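Local coordinates for Lin2722 protein (Listeria innocua, PDB 3DS8) that is of unknown function but belongs to the alpha/beta hydrolases and may act as a serine hydrolase, at residues 73-76 and 77-80; 152-156 and 157-161; 15-18 and 19-22; 85-88 and 89-93. All coordinates share one frame; numbering follows the deposited sequence.

Interaction 1 (73-76 and 77-80)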
loop_
_atom_site.group_PDB
_atom_site.type_symbol
_atom_site.label_atom_id
_atom_site.label_comp_id
_atom_site.label_asym_id
_atom_site.label_seq_id
_atom_site.Cartn_x
_atom_site.Cartn_y
_atom_site.Cartn_z
ATOM N N PRO A 73 10.535 0.611 -6.753
ATOM C CA PRO A 73 9.226 0.015 -6.557
ATOM C C PRO A 73 8.754 -0.772 -7.775
ATOM O O PRO A 73 8.002 -1.742 -7.602
ATOM C CB PRO A 73 8.326 1.187 -6.249
ATOM C CG PRO A 73 9.041 2.392 -6.608
ATOM C CD PRO A 73 10.516 2.082 -6.649
ATOM N N ASP A 74 9.167 -0.382 -8.987
ATOM C CA ASP A 74 8.757 -1.185 -10.139
ATOM C C ASP A 74 9.490 -2.513 -10.208
ATOM O O ASP A 74 8.890 -3.527 -10.622
ATOM C CB ASP A 74 8.749 -0.403 -11.469
ATOM C CG ASP A 74 10.056 0.168 -11.852
ATOM O OD1 ASP A 74 10.885 0.475 -10.989
ATOM O OD2 ASP A 74 10.216 0.399 -13.080
ATOM N N ASP A 75 10.746 -2.573 -9.743
ATOM C CA ASP A 75 11.402 -3.888 -9.577
ATOM C C ASP A 75 10.699 -4.749 -8.505
ATOM O O ASP A 75 10.436 -5.970 -8.722
ATOM C CB ASP A 75 12.860 -3.738 -9.238
ATOM C CG ASP A 75 13.709 -3.414 -10.484
ATOM O OD1 ASP A 75 13.248 -3.623 -11.611
ATOM O OD2 ASP A 75 14.806 -2.950 -10.326
ATOM N N TRP A 76 10.360 -4.118 -7.396
ATOM C CA TRP A 76 9.583 -4.811 -6.358
ATOM C C TRP A 76 8.271 -5.393 -6.926
ATOM O O TRP A 76 7.915 -6.542 -6.644
ATOM C CB TRP A 76 9.280 -3.882 -5.187
ATOM C CG TRP A 76 10.396 -3.741 -4.218
ATOM C CD1 TRP A 76 11.685 -4.143 -4.346
ATOM C CD2 TRP A 76 10.290 -3.121 -2.944
ATOM N NE1 TRP A 76 12.412 -3.798 -3.213
ATOM C CE2 TRP A 76 11.563 -3.173 -2.333
ATOM C CE3 TRP A 76 9.218 -2.551 -2.244
ATOM C CZ2 TRP A 76 11.810 -2.637 -1.059
ATOM C CZ3 TRP A 76 9.459 -2.036 -0.966
ATOM C CH2 TRP A 76 10.749 -2.064 -0.404
ATOM N N SER A 77 7.536 -4.594 -7.678
ATOM C CA SER A 77 6.270 -5.066 -8.253
ATOM C C SER A 77 6.438 -6.299 -9.122
ATOM O O SER A 77 5.621 -7.224 -9.056
ATOM C CB SER A 77 5.632 -3.959 -9.043
ATOM O OG SER A 77 4.396 -4.357 -9.601
ATOM N N LYS A 78 7.466 -6.301 -9.985
ATOM C CA LYS A 78 7.785 -7.478 -10.822
ATOM C C LYS A 78 8.115 -8.707 -9.987
ATOM O O LYS A 78 7.642 -9.800 -10.280
ATOM C CB LYS A 78 8.966 -7.171 -11.744
ATOM C CG LYS A 78 8.666 -6.126 -12.787
ATOM C CD LYS A 78 9.872 -5.931 -13.706
ATOM C CE LYS A 78 9.879 -4.553 -14.319
ATOM N NZ LYS A 78 8.542 -4.211 -14.933
ATOM N N TRP A 79 8.897 -8.524 -8.924
ATOM C CA TRP A 79 9.243 -9.638 -8.036
ATOM C C TRP A 79 8.036 -10.123 -7.215
ATOM O O TRP A 79 7.859 -11.335 -6.997
ATOM C CB TRP A 79 10.408 -9.273 -7.128
ATOM C CG TRP A 79 11.616 -8.885 -7.872
ATOM C CD1 TRP A 79 11.991 -9.291 -9.127
ATOM C CD2 TRP A 79 12.636 -8.004 -7.411
ATOM N NE1 TRP A 79 13.182 -8.671 -9.492
ATOM C CE2 TRP A 79 13.597 -7.883 -8.448
ATOM C CE3 TRP A 79 12.835 -7.298 -6.237
ATOM C CZ2 TRP A 79 14.745 -7.090 -8.311
ATOM C CZ3 TRP A 79 13.970 -6.491 -6.113
ATOM C CH2 TRP A 79 14.917 -6.424 -7.120
ATOM N N LEU A 80 7.210 -9.181 -6.782
ATOM C CA LEU A 80 5.960 -9.508 -6.098
ATOM C C LEU A 80 5.057 -10.362 -6.988
ATOM O O LEU A 80 4.507 -11.362 -6.519
ATOM C CB LEU A 80 5.249 -8.227 -5.673
ATOM C CG LEU A 80 3.897 -8.339 -4.967
ATOM C CD1 LEU A 80 4.080 -9.103 -3.662
ATOM C CD2 LEU A 80 3.342 -6.947 -4.723
HETATM O O HOH W 1 7.111 -2.937 -12.957
#
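One face of the W79 ring lies over the backbone and side chain of D75. D75 O sits 3.2 Å above that plane, toward the rim, while D75 CB stands 4.1 Å from the centroid of the W79 six-membered ring in a CH-pi contact, squarely over the face. At its margin the same indole meets W76: W76 CD1 comes to 3.7 Å from W79 CZ3, rim to rim. The planes are turned 43° to each other and neither ring lies over the other's face. W79 reaches back over D75 because its CG is anti to the carbonyl carbon (chi1 -58°), which folds the ring against the preceding turn. These residues form the first turns of helix 73-91, which links strand 61-66 to strand 95-101 in a beta-alpha-beta crossover; its place matches the helix ahead of the nucleophile strand in alpha/beta hydrolases. W76 points into the fold, where its ring stacks on F66, meets H10 and touches N103 beside the probable nucleophile elbow; its NE1 is held by Q68 O. Backbone bonds run through the turn, the shortest from L80 N to W76 O at 2.7 Å, and D75 O takes W79 N besides lying under the indole. On the outer side a water joins D74 O to K78 NZ, 2.8 Å from the amine. The K78 chain runs extended past D74 O, with CG 3.4 Å from that oxygen, then bends at its last torsion (chi4 -50°) to bring NZ to the water. D74 turns its OD1 instead to the hydroxyl of T72.

Interaction 2 (152-156 and 157-161)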
loop_
_atom_site.group_PDB
_atom_site.type_symbol
_atom_site.label_atom_id
_atom_site.label_comp_id
_atom_site.label_asym_id
_atom_site.label_seq_id
_atom_site.Cartn_x
_atom_site.Cartn_y
_atom_site.Cartn_z
ATOM N N PRO A 152 3.042 20.798 -9.060
ATOM C CA PRO A 152 4.018 21.708 -9.635
ATOM C C PRO A 152 4.847 21.089 -10.756
ATOM O O PRO A 152 5.078 21.729 -11.785
ATOM C CB PRO A 152 4.876 22.093 -8.414
ATOM C CG PRO A 152 3.870 22.114 -7.288
ATOM C CD PRO A 152 3.030 20.873 -7.587
ATOM N N ASN A 153 5.273 19.834 -10.583
ATOM C CA ASN A 153 5.954 19.092 -11.648
ATOM C C ASN A 153 5.751 17.612 -11.423
ATOM O O ASN A 153 5.979 17.140 -10.317
ATOM C CB ASN A 153 7.434 19.395 -11.648
ATOM C CG ASN A 153 8.176 18.686 -12.758
ATOM O OD1 ASN A 153 7.794 18.780 -13.947
ATOM N ND2 ASN A 153 9.239 17.958 -12.393
ATOM N N SER A 154 5.294 16.887 -12.439
ATOM C CA SER A 154 5.137 15.436 -12.303
ATOM C C SER A 154 6.420 14.754 -12.674
ATOM O O SER A 154 6.983 15.030 -13.739
ATOM C CB SER A 154 4.031 14.883 -13.212
ATOM O OG SER A 154 2.829 15.569 -12.950
ATOM N N THR A 155 6.836 13.824 -11.827
ATOM C CA THR A 155 7.950 12.953 -12.108
ATOM C C THR A 155 7.574 11.842 -13.119
ATOM O O THR A 155 6.392 11.608 -13.364
ATOM C CB THR A 155 8.411 12.281 -10.814
ATOM O OG1 THR A 155 7.323 11.489 -10.310
ATOM C CG2 THR A 155 8.837 13.336 -9.769
ATOM N N PRO A 156 8.582 11.176 -13.724
ATOM C CA PRO A 156 8.342 10.016 -14.574
ATOM C C PRO A 156 7.491 8.929 -13.922
ATOM O O PRO A 156 6.647 8.325 -14.590
ATOM C CB PRO A 156 9.756 9.518 -14.892
ATOM C CG PRO A 156 10.582 10.768 -14.887
ATOM C CD PRO A 156 10.011 11.570 -13.748
ATOM N N GLN A 157 7.675 8.696 -12.625
ATOM C CA GLN A 157 6.843 7.721 -11.941
ATOM C C GLN A 157 5.368 8.151 -11.951
ATOM O O GLN A 157 4.480 7.350 -12.286
ATOM C CB GLN A 157 7.350 7.512 -10.505
ATOM C CG GLN A 157 6.469 6.620 -9.658
ATOM C CD GLN A 157 7.082 6.405 -8.284
ATOM O OE1 GLN A 157 7.977 5.575 -8.108
ATOM N NE2 GLN A 157 6.652 7.211 -7.318
HETATM N N MSE A 158 5.104 9.410 -11.581
HETATM C CA MSE A 158 3.743 9.929 -11.650
HETATM C C MSE A 158 3.205 9.863 -13.046
HETATM O O MSE A 158 2.036 9.594 -13.243
HETATM C CB MSE A 158 3.628 11.386 -11.199
HETATM C CG MSE A 158 3.506 11.610 -9.803
HETATM SE SE MSE A 158 1.909 10.746 -9.043
HETATM C CE MSE A 158 0.350 11.738 -9.729
ATOM N N ASP A 159 4.030 10.164 -14.056
ATOM C CA ASP A 159 3.559 10.100 -15.431
ATOM C C ASP A 159 3.052 8.679 -15.754
ATOM O O ASP A 159 2.045 8.509 -16.441
ATOM C CB ASP A 159 4.689 10.485 -16.431
ATOM C CG ASP A 159 5.084 11.971 -16.383
ATOM O OD1 ASP A 159 4.316 12.834 -15.900
ATOM O OD2 ASP A 159 6.194 12.267 -16.891
ATOM N N TYR A 160 3.775 7.667 -15.280
ATOM C CA TYR A 160 3.410 6.279 -15.513
ATOM C C TYR A 160 2.061 5.980 -14.846
ATOM O O TYR A 160 1.178 5.410 -15.465
ATOM C CB TYR A 160 4.487 5.325 -14.936
ATOM C CG TYR A 160 4.205 3.855 -15.225
ATOM C CD1 TYR A 160 4.824 3.214 -16.290
ATOM C CD2 TYR A 160 3.352 3.114 -14.415
ATOM C CE1 TYR A 160 4.561 1.880 -16.562
ATOM C CE2 TYR A 160 3.086 1.802 -14.680
ATOM C CZ TYR A 160 3.696 1.189 -15.746
ATOM O OH TYR A 160 3.459 -0.140 -16.035
ATOM N N PHE A 161 1.943 6.350 -13.582
ATOM C CA PHE A 161 0.707 6.093 -12.803
ATOM C C PHE A 161 -0.514 6.746 -13.464
ATOM O O PHE A 161 -1.590 6.141 -13.564
ATOM C CB PHE A 161 0.831 6.584 -11.358
ATOM C CG PHE A 161 1.801 5.801 -10.493
ATOM C CD1 PHE A 161 2.045 4.443 -10.693
ATOM C CD2 PHE A 161 2.463 6.452 -9.477
ATOM C CE1 PHE A 161 2.918 3.738 -9.871
ATOM C CE2 PHE A 161 3.339 5.753 -8.592
ATOM C CZ PHE A 161 3.579 4.407 -8.798
HETATM O O HOH W 2 8.244 13.728 -15.903
#
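S154 packs its CB against D159, 3.4 Å from OD1, and also against the CB of the selenomethionine M158. Its carbonyl faces the same carboxylate through a water, which lies 2.7 Å from D159 OD2 but has more acceptors near it than protons to give. T155 comes next and does two jobs. Its OG1 accepts from M158 N, a long bond at 3.3 Å but nearly straight, with an N-H...O angle of 172°. The hydroxyl can do this because OG1 sits between the backbone N and the carbonyl carbon (chi1 62°), turned toward the helix start. T155 O meanwhile receives D159 N at 2.9 Å, and T155 N is held from outside by N135 OD1. P156 follows as the first helical residue, and its O takes Y160 N at 3.0 Å. Q157 starts close to T155, but its extended chain carries the amide off to F134 O, while Y160 OH bonds D114. A threonine N-cap followed by proline is a classic helix start; here it opens helix 156-163, between strands 123-130 and 173-180, the region where alpha/beta hydrolases commonly carry their lid or cap insertions.

Interaction 3 (15-18 and 19-22). With SO4 (sulfate ion), chain C.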
loop_
_atom_site.group_PDB
_atom_site.type_symbol
_atom_site.label_atom_id
_atom_site.label_comp_id
_atom_site.label_asym_id
_atom_site.label_seq_id
_atom_site.Cartn_x
_atom_site.Cartn_y
_atom_site.Cartn_z
ATOM N N ASN A 15 12.013 -5.047 6.168
ATOM C CA ASN A 15 11.997 -6.489 6.014
ATOM C C ASN A 15 10.622 -7.078 6.356
ATOM O O ASN A 15 9.659 -6.325 6.612
ATOM C CB ASN A 15 13.114 -7.124 6.827
ATOM C CG ASN A 15 12.945 -6.968 8.320
ATOM O OD1 ASN A 15 11.874 -6.778 8.816
ATOM N ND2 ASN A 15 14.065 -7.113 9.053
ATOM N N ALA A 16 10.528 -8.402 6.366
ATOM C CA ALA A 16 9.210 -9.056 6.596
ATOM C C ALA A 16 8.655 -8.830 8.000
ATOM O O ALA A 16 7.527 -9.198 8.270
ATOM C CB ALA A 16 9.290 -10.577 6.260
ATOM N N SER A 17 9.439 -8.236 8.888
ATOM C CA SER A 17 8.983 -7.953 10.261
ATOM C C SER A 17 8.591 -6.502 10.456
ATOM O O SER A 17 8.102 -6.123 11.518
ATOM C CB SER A 17 10.121 -8.266 11.231
ATOM O OG SER A 17 10.310 -9.648 11.256
ATOM N N SER A 18 8.800 -5.687 9.420
ATOM C CA SER A 18 8.643 -4.254 9.576
ATOM C C SER A 18 7.206 -3.825 9.961
ATOM O O SER A 18 7.032 -2.778 10.584
ATOM C CB SER A 18 9.022 -3.544 8.294
ATOM O OG SER A 18 10.422 -3.571 7.996
ATOM N N LEU A 19 6.185 -4.550 9.505
ATOM C CA LEU A 19 4.787 -4.196 9.817
ATOM C C LEU A 19 4.221 -5.105 10.939
ATOM O O LEU A 19 3.006 -5.297 11.058
ATOM C CB LEU A 19 3.895 -4.222 8.571
ATOM C CG LEU A 19 3.949 -2.949 7.729
ATOM C CD1 LEU A 19 5.364 -2.708 7.103
ATOM C CD2 LEU A 19 2.829 -2.939 6.613
ATOM N N ASP A 20 5.095 -5.634 11.777
ATOM C CA ASP A 20 4.640 -6.489 12.885
ATOM C C ASP A 20 3.779 -5.769 13.919
ATOM O O ASP A 20 2.968 -6.422 14.586
ATOM C CB ASP A 20 5.803 -7.188 13.585
ATOM C CG ASP A 20 6.273 -8.468 12.847
ATOM O OD1 ASP A 20 5.651 -8.916 11.846
ATOM O OD2 ASP A 20 7.261 -9.043 13.300
ATOM N N LYS A 21 3.912 -4.453 14.087
ATOM C CA LYS A 21 3.056 -3.819 15.091
ATOM C C LYS A 21 1.609 -3.948 14.618
ATOM O O LYS A 21 0.715 -4.385 15.379
ATOM C CB LYS A 21 3.432 -2.392 15.373
ATOM C CG LYS A 21 2.618 -1.760 16.504
ATOM C CD LYS A 21 2.973 -0.318 16.732
ATOM C CE LYS A 21 2.191 0.324 17.896
ATOM N NZ LYS A 21 2.515 1.774 18.105
HETATM N N MSE A 22 1.398 -3.546 13.379
HETATM C CA MSE A 22 0.103 -3.699 12.719
HETATM C C MSE A 22 -0.392 -5.137 12.708
HETATM O O MSE A 22 -1.527 -5.430 13.112
HETATM C CB MSE A 22 0.185 -3.210 11.276
HETATM C CG MSE A 22 -1.132 -3.314 10.596
HETATM SE SE MSE A 22 -0.892 -2.589 8.803
HETATM C CE MSE A 22 -0.738 -0.659 9.284
HETATM S S SO4 C . 10.180 0.094 7.225
HETATM O O1 SO4 C . 9.022 -0.409 6.749
HETATM O O2 SO4 C . 10.044 1.458 7.824
HETATM O O3 SO4 C . 10.706 -0.775 8.298
HETATM O O4 SO4 C . 11.186 0.211 6.125
HETATM O O HOH W 3 5.890 -6.966 8.021
HETATM O O HOH W 4 5.689 -2.422 12.929
#
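S17 and D20 meet through the backbone bond that closes a type I turn: D20 N gives to S17 O at 3.1 Å. An earlier type I turn, N15 to S18, overlaps it, and the side chain of N15 strengthens the bend by taking S17 N on its OD1 at 2.8 Å, an Asx turn. The hydroxyl of S18 works in both directions. It accepts from N15 N, drawing the ends of the first turn together, and donates to O3 of a sulfate ion at 2.8 Å from OG. That sulfate, probably from the crystallisation liquor, is also bound by G11 N. This loop follows strand 6-9, the place where alpha/beta hydrolases usually supply backbone amides to the oxyanion hole, so the anion plausibly marks part of the active-site pocket. Two waters serve the backbone where the helix starts. One accepts from L19 N and donates to A16 O; the other does the same between K21 N and S18 O, 2.7 Å from the latter. Among charged groups, D20 folds back beneath the turn, its CG anti to the carbonyl carbon (chi1 -82°). This puts OD2 3.6 Å from S17 CB and lets OD1 make a salt bridge with K63. K21 stretches out fully instead, to E227 O. Apolar packing lies on the inner side, where the side chain of L19, the residue just ahead of helix 20-30, beds against L8 and V99; its CD1 also curls back to 3.6 Å from the preceding carbonyl carbon, S18 C.

Interaction 4 (85-88 and 89-93)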
loop_
_atom_site.group_PDB
_atom_site.type_symbol
_atom_site.label_atom_id
_atom_site.label_comp_id
_atom_site.label_asym_id
_atom_site.label_seq_id
_atom_site.Cartn_x
_atom_site.Cartn_y
_atom_site.Cartn_z
ATOM N N GLU A 85 2.302 -15.367 -8.097
ATOM C CA GLU A 85 1.966 -16.535 -8.944
ATOM C C GLU A 85 2.116 -17.813 -8.102
ATOM O O GLU A 85 1.282 -18.711 -8.166
ATOM C CB GLU A 85 2.823 -16.621 -10.210
ATOM C CG GLU A 85 2.517 -15.546 -11.198
ATOM C CD GLU A 85 3.545 -15.466 -12.352
ATOM O OE1 GLU A 85 4.754 -15.713 -12.130
ATOM O OE2 GLU A 85 3.145 -15.107 -13.474
ATOM N N ASP A 86 3.165 -17.876 -7.290
ATOM C CA ASP A 86 3.384 -19.063 -6.445
ATOM C C ASP A 86 2.354 -19.142 -5.330
ATOM O O ASP A 86 1.849 -20.236 -5.032
ATOM C CB ASP A 86 4.786 -19.029 -5.836
ATOM C CG ASP A 86 5.861 -19.355 -6.830
ATOM O OD1 ASP A 86 5.543 -19.873 -7.931
ATOM O OD2 ASP A 86 7.046 -19.131 -6.494
ATOM N N LEU A 87 2.041 -18.007 -4.709
ATOM C CA LEU A 87 1.014 -17.982 -3.646
ATOM C C LEU A 87 -0.324 -18.479 -4.155
ATOM O O LEU A 87 -0.963 -19.315 -3.505
ATOM C CB LEU A 87 0.851 -16.588 -3.078
ATOM C CG LEU A 87 -0.061 -16.467 -1.844
ATOM C CD1 LEU A 87 0.462 -17.300 -0.608
ATOM C CD2 LEU A 87 -0.279 -15.016 -1.464
ATOM N N LYS A 88 -0.734 -17.982 -5.324
ATOM C CA LYS A 88 -2.030 -18.363 -5.902
ATOM C C LYS A 88 -1.988 -19.844 -6.312
ATOM O O LYS A 88 -2.972 -20.589 -6.133
ATOM C CB LYS A 88 -2.431 -17.477 -7.079
ATOM C CG LYS A 88 -3.885 -17.766 -7.590
ATOM C CD LYS A 88 -4.461 -16.698 -8.503
ATOM C CE LYS A 88 -5.902 -17.010 -8.897
ATOM N NZ LYS A 88 -5.880 -17.978 -9.984
ATOM N N SER A 89 -0.855 -20.272 -6.867
ATOM C CA SER A 89 -0.700 -21.673 -7.212
ATOM C C SER A 89 -0.896 -22.577 -6.014
ATOM O O SER A 89 -1.594 -23.608 -6.124
ATOM C CB SER A 89 0.657 -21.943 -7.840
ATOM O OG SER A 89 0.698 -23.276 -8.288
ATOM N N ARG A 90 -0.274 -22.225 -4.894
ATOM C CA ARG A 90 -0.380 -22.997 -3.642
ATOM C C ARG A 90 -1.772 -22.957 -3.014
ATOM O O ARG A 90 -2.276 -24.005 -2.611
ATOM C CB ARG A 90 0.667 -22.507 -2.618
ATOM C CG ARG A 90 0.672 -23.250 -1.289
ATOM C CD ARG A 90 1.761 -22.763 -0.310
ATOM N NE ARG A 90 1.949 -23.751 0.766
ATOM C CZ ARG A 90 2.542 -23.547 1.950
ATOM N NH1 ARG A 90 3.004 -22.368 2.326
ATOM N NH2 ARG A 90 2.651 -24.581 2.772
ATOM N N TYR A 91 -2.385 -21.776 -2.915
ATOM C CA TYR A 91 -3.615 -21.610 -2.148
ATOM C C TYR A 91 -4.848 -21.187 -2.935
ATOM O O TYR A 91 -5.948 -21.204 -2.379
ATOM C CB TYR A 91 -3.416 -20.598 -1.017
ATOM C CG TYR A 91 -2.432 -21.017 0.043
ATOM C CD1 TYR A 91 -2.746 -22.007 0.946
ATOM C CD2 TYR A 91 -1.176 -20.427 0.123
ATOM C CE1 TYR A 91 -1.845 -22.406 1.920
ATOM C CE2 TYR A 91 -0.274 -20.805 1.112
ATOM C CZ TYR A 91 -0.623 -21.788 2.002
ATOM O OH TYR A 91 0.263 -22.177 2.982
ATOM N N GLY A 92 -4.685 -20.700 -4.159
ATOM C CA GLY A 92 -5.852 -20.382 -5.003
ATOM C C GLY A 92 -6.557 -19.031 -4.836
ATOM O O GLY A 92 -7.534 -18.774 -5.538
ATOM N N PHE A 93 -6.024 -18.146 -3.982
ATOM C CA PHE A 93 -6.647 -16.870 -3.666
ATOM C C PHE A 93 -6.892 -16.087 -4.942
ATOM O O PHE A 93 -5.961 -15.803 -5.672
ATOM C CB PHE A 93 -5.739 -16.003 -2.787
ATOM C CG PHE A 93 -5.307 -16.633 -1.483
ATOM C CD1 PHE A 93 -6.238 -17.141 -0.589
ATOM C CD2 PHE A 93 -3.965 -16.697 -1.144
ATOM C CE1 PHE A 93 -5.827 -17.698 0.636
ATOM C CE2 PHE A 93 -3.543 -17.242 0.076
ATOM C CZ PHE A 93 -4.482 -17.768 0.951
#
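L87 approaches two aromatic rings, both at their edges. Its CD1 comes to 3.6 Å from Y91 CD2, close to the plane of the phenol, and its CG lies in the plane of the F93 ring, 4.0 Å from F93 CD2. The leucine holds CG anti to its own nitrogen (chi1 -173°), and this throws the branches forward along the helix to where the rings stand. F93 has a face toward Y91 rather than toward the leucine, with Y91 CB 3.5 Å above its plane. Y91 in turn carries R90 CG over one of its faces. The R90 guanidinium lies with Y91 CZ 3.2 Å off its plane, toward the rim; its NH1 bonds G51 O and the phenol bonds L53 N, so both polar ends are tied to the loop after strand 46-50. K88 leaves on another side. Its CG, CD and CE run alongside F93 O, CD as near as 3.3 Å, and with a bend at chi4 the amine reaches K119 O. F93 O itself is buried by the contact and has no hydrogen-bond partner in the model. Behind these side chains the helical bonds continue up to Y91 N on L87 O, 2.9 Å long. The last, from G92 N to K88 O, is short at 2.6 Å and bent to 136°. G92 leaves the helix with a positive phi of 84°, and F93 then folds back over the last turn: a helix C-terminus ended by glycine in the left-handed conformation, here closing helix 73-91 before strand 95-101.

Interactions 1 and 4 use the two ends of helix 73-91, their centres about 18 Å apart: the first turns are aromatic and sunk beside the probable nucleophile elbow, whereas the last turns lie further out, over the edge strand 46-50 and its neighbour 36-42. Interactions 2 and 3 both start helices, one with a threonine cap and the other with overlapping turns and waters, and they sit on opposite sides of the chain's centre. Interactions 1, 2 and 4 are partly buried; interaction 3 is the surface contact of the four, and it holds the sulfate. Interaction 2 touches interaction 1 through P73 CG and Q157 OE1, so the helices 73-91 and 156-163 adjoin.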